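Local atomic coordinates of beta subunit of photoactivated adenylyl cyclase (Beggiatoa sp. PS, PDB entry 5M2A), a protein that probably makes cyclic AMP from ATP in response to blue light, sensed by a flavin-binding BLUF domain joined to a cyclase domain. Residues I156-I161 with V278-E283. Residues are numbered along the deposited sequence; the frame is centred on the assembly and turned at random.
Sequences IFFSDI and VAARLE. With MG (magnesium ion), chain G.
The ring of Phe158 lies against Ala279 and Ala280 of the helix. The methyl CB of Ala280 sits over one face, 4.1 Å from the centroid of the Phe158 ring and 17° off its normal, a CH-pi contact. Ala279 CB lies in the ring plane at the edge, 3.4 Å from Phe158 CD2. Phe158 CG stands anti to its own carbonyl carbon (chi1 -83°), which lays the ring along the helix. Ala279 CB also touches Ile156, 3.9 Å from Ile156 CG2; the longer CG1 branch of Ile156 leads away. An alanine in place of Phe158 would probably open a gap beneath the helix and leave both alanine methyls without their aromatic partner.

Further along, Glu283 CG packs 3.3 Å from Phe158 O. Glu283 has two conformers. In the one modelled here the chain bends at its second torsion and brings its carboxylate close to that of Asp160; the exact spacing is doubtful. Arg287 forms salt bridges to Asp160 OD1 and Glu283 OE2 and so joins the two side chains. Asp160 belongs to the magnesium site, where Ile161 O binds the ion at 2.5 Å.

The pair lies in the cyclase catalytic domain. Strand 150-161 runs between strands 205-211 and 247-258, antiparallel to both. Helix 274-285 packs on one face of this sheet; helix 173-193 takes Phe157, Ser159 and Ile161 on the other.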
loop_
_atom_site.group_PDB
_atom_site.type_symbol
_atom_site.label_atom_id
_atom_site.label_comp_id
_atom_site.label_asym_id
_atom_site.label_seq_id
_atom_site.Cartn_x
_atom_site.Cartn_y
_atom_site.Cartn_z
ATOM N N ILE A 156 9.587 0.005 -15.961
ATOM C CA ILE A 156 9.459 -0.587 -14.639
ATOM C C ILE A 156 10.843 -0.627 -14.015
ATOM O O ILE A 156 11.813 -1.037 -14.659
ATOM C CB ILE A 156 8.830 -1.991 -14.713
ATOM C CG1 ILE A 156 7.485 -1.921 -15.437
ATOM C CG2 ILE A 156 8.630 -2.563 -13.316
ATOM C CD1 ILE A 156 6.413 -1.143 -14.661
ATOM N N PHE A 157 10.921 -0.214 -12.755
ATOM C CA PHE A 157 12.158 -0.112 -11.998
ATOM C C PHE A 157 12.086 -1.110 -10.845
ATOM O O PHE A 157 11.084 -1.161 -10.135
ATOM C CB PHE A 157 12.305 1.350 -11.513
ATOM C CG PHE A 157 13.385 1.584 -10.473
ATOM C CD1 PHE A 157 13.228 1.156 -9.159
ATOM C CD2 PHE A 157 14.510 2.339 -10.798
ATOM C CE1 PHE A 157 14.209 1.405 -8.196
ATOM C CE2 PHE A 157 15.502 2.600 -9.827
ATOM C CZ PHE A 157 15.349 2.133 -8.534
ATOM N N PHE A 158 13.137 -1.910 -10.665
ATOM C CA PHE A 158 13.292 -2.741 -9.472
ATOM C C PHE A 158 14.704 -2.545 -8.958
ATOM O O PHE A 158 15.657 -2.631 -9.735
ATOM C CB PHE A 158 13.077 -4.236 -9.756
ATOM C CG PHE A 158 11.647 -4.670 -9.755
ATOM C CD1 PHE A 158 10.975 -4.876 -8.567
ATOM C CD2 PHE A 158 10.979 -4.909 -10.941
ATOM C CE1 PHE A 158 9.656 -5.296 -8.557
ATOM C CE2 PHE A 158 9.657 -5.329 -10.937
ATOM C CZ PHE A 158 8.998 -5.522 -9.745
ATOM N N SER A 159 14.844 -2.278 -7.661
ATOM C CA SER A 159 16.163 -2.236 -7.049
ATOM C C SER A 159 16.107 -2.976 -5.725
ATOM O O SER A 159 15.098 -2.920 -5.025
ATOM C CB SER A 159 16.649 -0.805 -6.839
ATOM O OG SER A 159 15.842 -0.099 -5.910
ATOM N N ASP A 160 17.182 -3.682 -5.378
ATOM C CA ASP A 160 17.197 -4.367 -4.089
ATOM C C ASP A 160 18.626 -4.451 -3.577
ATOM O O ASP A 160 19.575 -4.015 -4.236
ATOM C CB ASP A 160 16.527 -5.747 -4.173
ATOM C CG ASP A 160 17.386 -6.799 -4.824
ATOM O OD1 ASP A 160 18.418 -6.464 -5.430
ATOM O OD2 ASP A 160 17.012 -7.985 -4.720
ATOM N N ILE A 161 18.768 -5.035 -2.400
ATOM C CA ILE A 161 19.998 -4.944 -1.623
ATOM C C ILE A 161 20.880 -6.149 -1.908
ATOM O O ILE A 161 20.428 -7.297 -1.809
ATOM C CB ILE A 161 19.674 -4.853 -0.126
ATOM C CG1 ILE A 161 18.892 -3.565 0.148
ATOM C CG2 ILE A 161 20.940 -4.935 0.688
ATOM C CD1 ILE A 161 18.475 -3.396 1.613
ATOM N N VAL A 278 10.305 -8.904 -16.171
ATOM C CA VAL A 278 11.605 -8.698 -16.810
ATOM C C VAL A 278 12.476 -7.782 -15.963
ATOM O O VAL A 278 13.667 -8.049 -15.769
ATOM C CB VAL A 278 11.440 -8.155 -18.240
ATOM C CG1 VAL A 278 12.808 -7.794 -18.817
ATOM C CG2 VAL A 278 10.774 -9.187 -19.111
ATOM N N ALA A 279 11.900 -6.699 -15.426
ATOM C CA ALA A 279 12.694 -5.783 -14.619
ATOM C C ALA A 279 13.233 -6.485 -13.379
ATOM O O ALA A 279 14.393 -6.287 -13.004
ATOM C CB ALA A 279 11.863 -4.556 -14.240
ATOM N N ALA A 280 12.419 -7.339 -12.754
ATOM C CA ALA A 280 12.888 -8.067 -11.574
ATOM C C ALA A 280 13.987 -9.059 -11.939
ATOM O O ALA A 280 14.939 -9.260 -11.175
ATOM C CB ALA A 280 11.716 -8.788 -10.911
ATOM N N ARG A 281 13.867 -9.708 -13.095
ATOM C CA ARG A 281 14.890 -10.668 -13.497
ATOM C C ARG A 281 16.208 -9.978 -13.846
ATOM O O ARG A 281 17.291 -10.533 -13.599
ATOM C CB ARG A 281 14.375 -11.503 -14.671
ATOM C CG ARG A 281 13.319 -12.515 -14.254
ATOM C CD ARG A 281 13.970 -13.724 -13.608
ATOM N NE ARG A 281 14.153 -14.801 -14.580
ATOM C CZ ARG A 281 15.215 -15.600 -14.628
ATOM N NH1 ARG A 281 15.283 -16.553 -15.547
ATOM N NH2 ARG A 281 16.213 -15.434 -13.771
ATOM N N LEU A 282 16.142 -8.792 -14.452
ATOM C CA LEU A 282 17.368 -8.055 -14.747
ATOM C C LEU A 282 17.992 -7.516 -13.473
ATOM O O LEU A 282 19.218 -7.430 -13.359
ATOM C CB LEU A 282 17.095 -6.924 -15.733
ATOM C CG LEU A 282 16.795 -7.404 -17.155
ATOM C CD1 LEU A 282 16.741 -6.231 -18.114
ATOM C CD2 LEU A 282 17.816 -8.430 -17.624
ATOM N N GLU A 283 17.160 -7.125 -12.515
ATOM C CA GLU A 283 17.676 -6.748 -11.210
ATOM C C GLU A 283 18.495 -7.890 -10.603
ATOM O O GLU A 283 19.581 -7.665 -10.062
ATOM C CB GLU A 283 16.512 -6.345 -10.303
ATOM C CG GLU A 283 16.930 -5.565 -9.086
ATOM C CD GLU A 283 17.747 -6.406 -8.161
ATOM O OE1 GLU A 283 17.282 -7.510 -7.800
ATOM O OE2 GLU A 283 18.882 -6.001 -7.847
HETATM MG MG MG G . 18.333 -8.678 -2.157
HETATM O O HOH W 1 19.749 -10.217 -2.605
#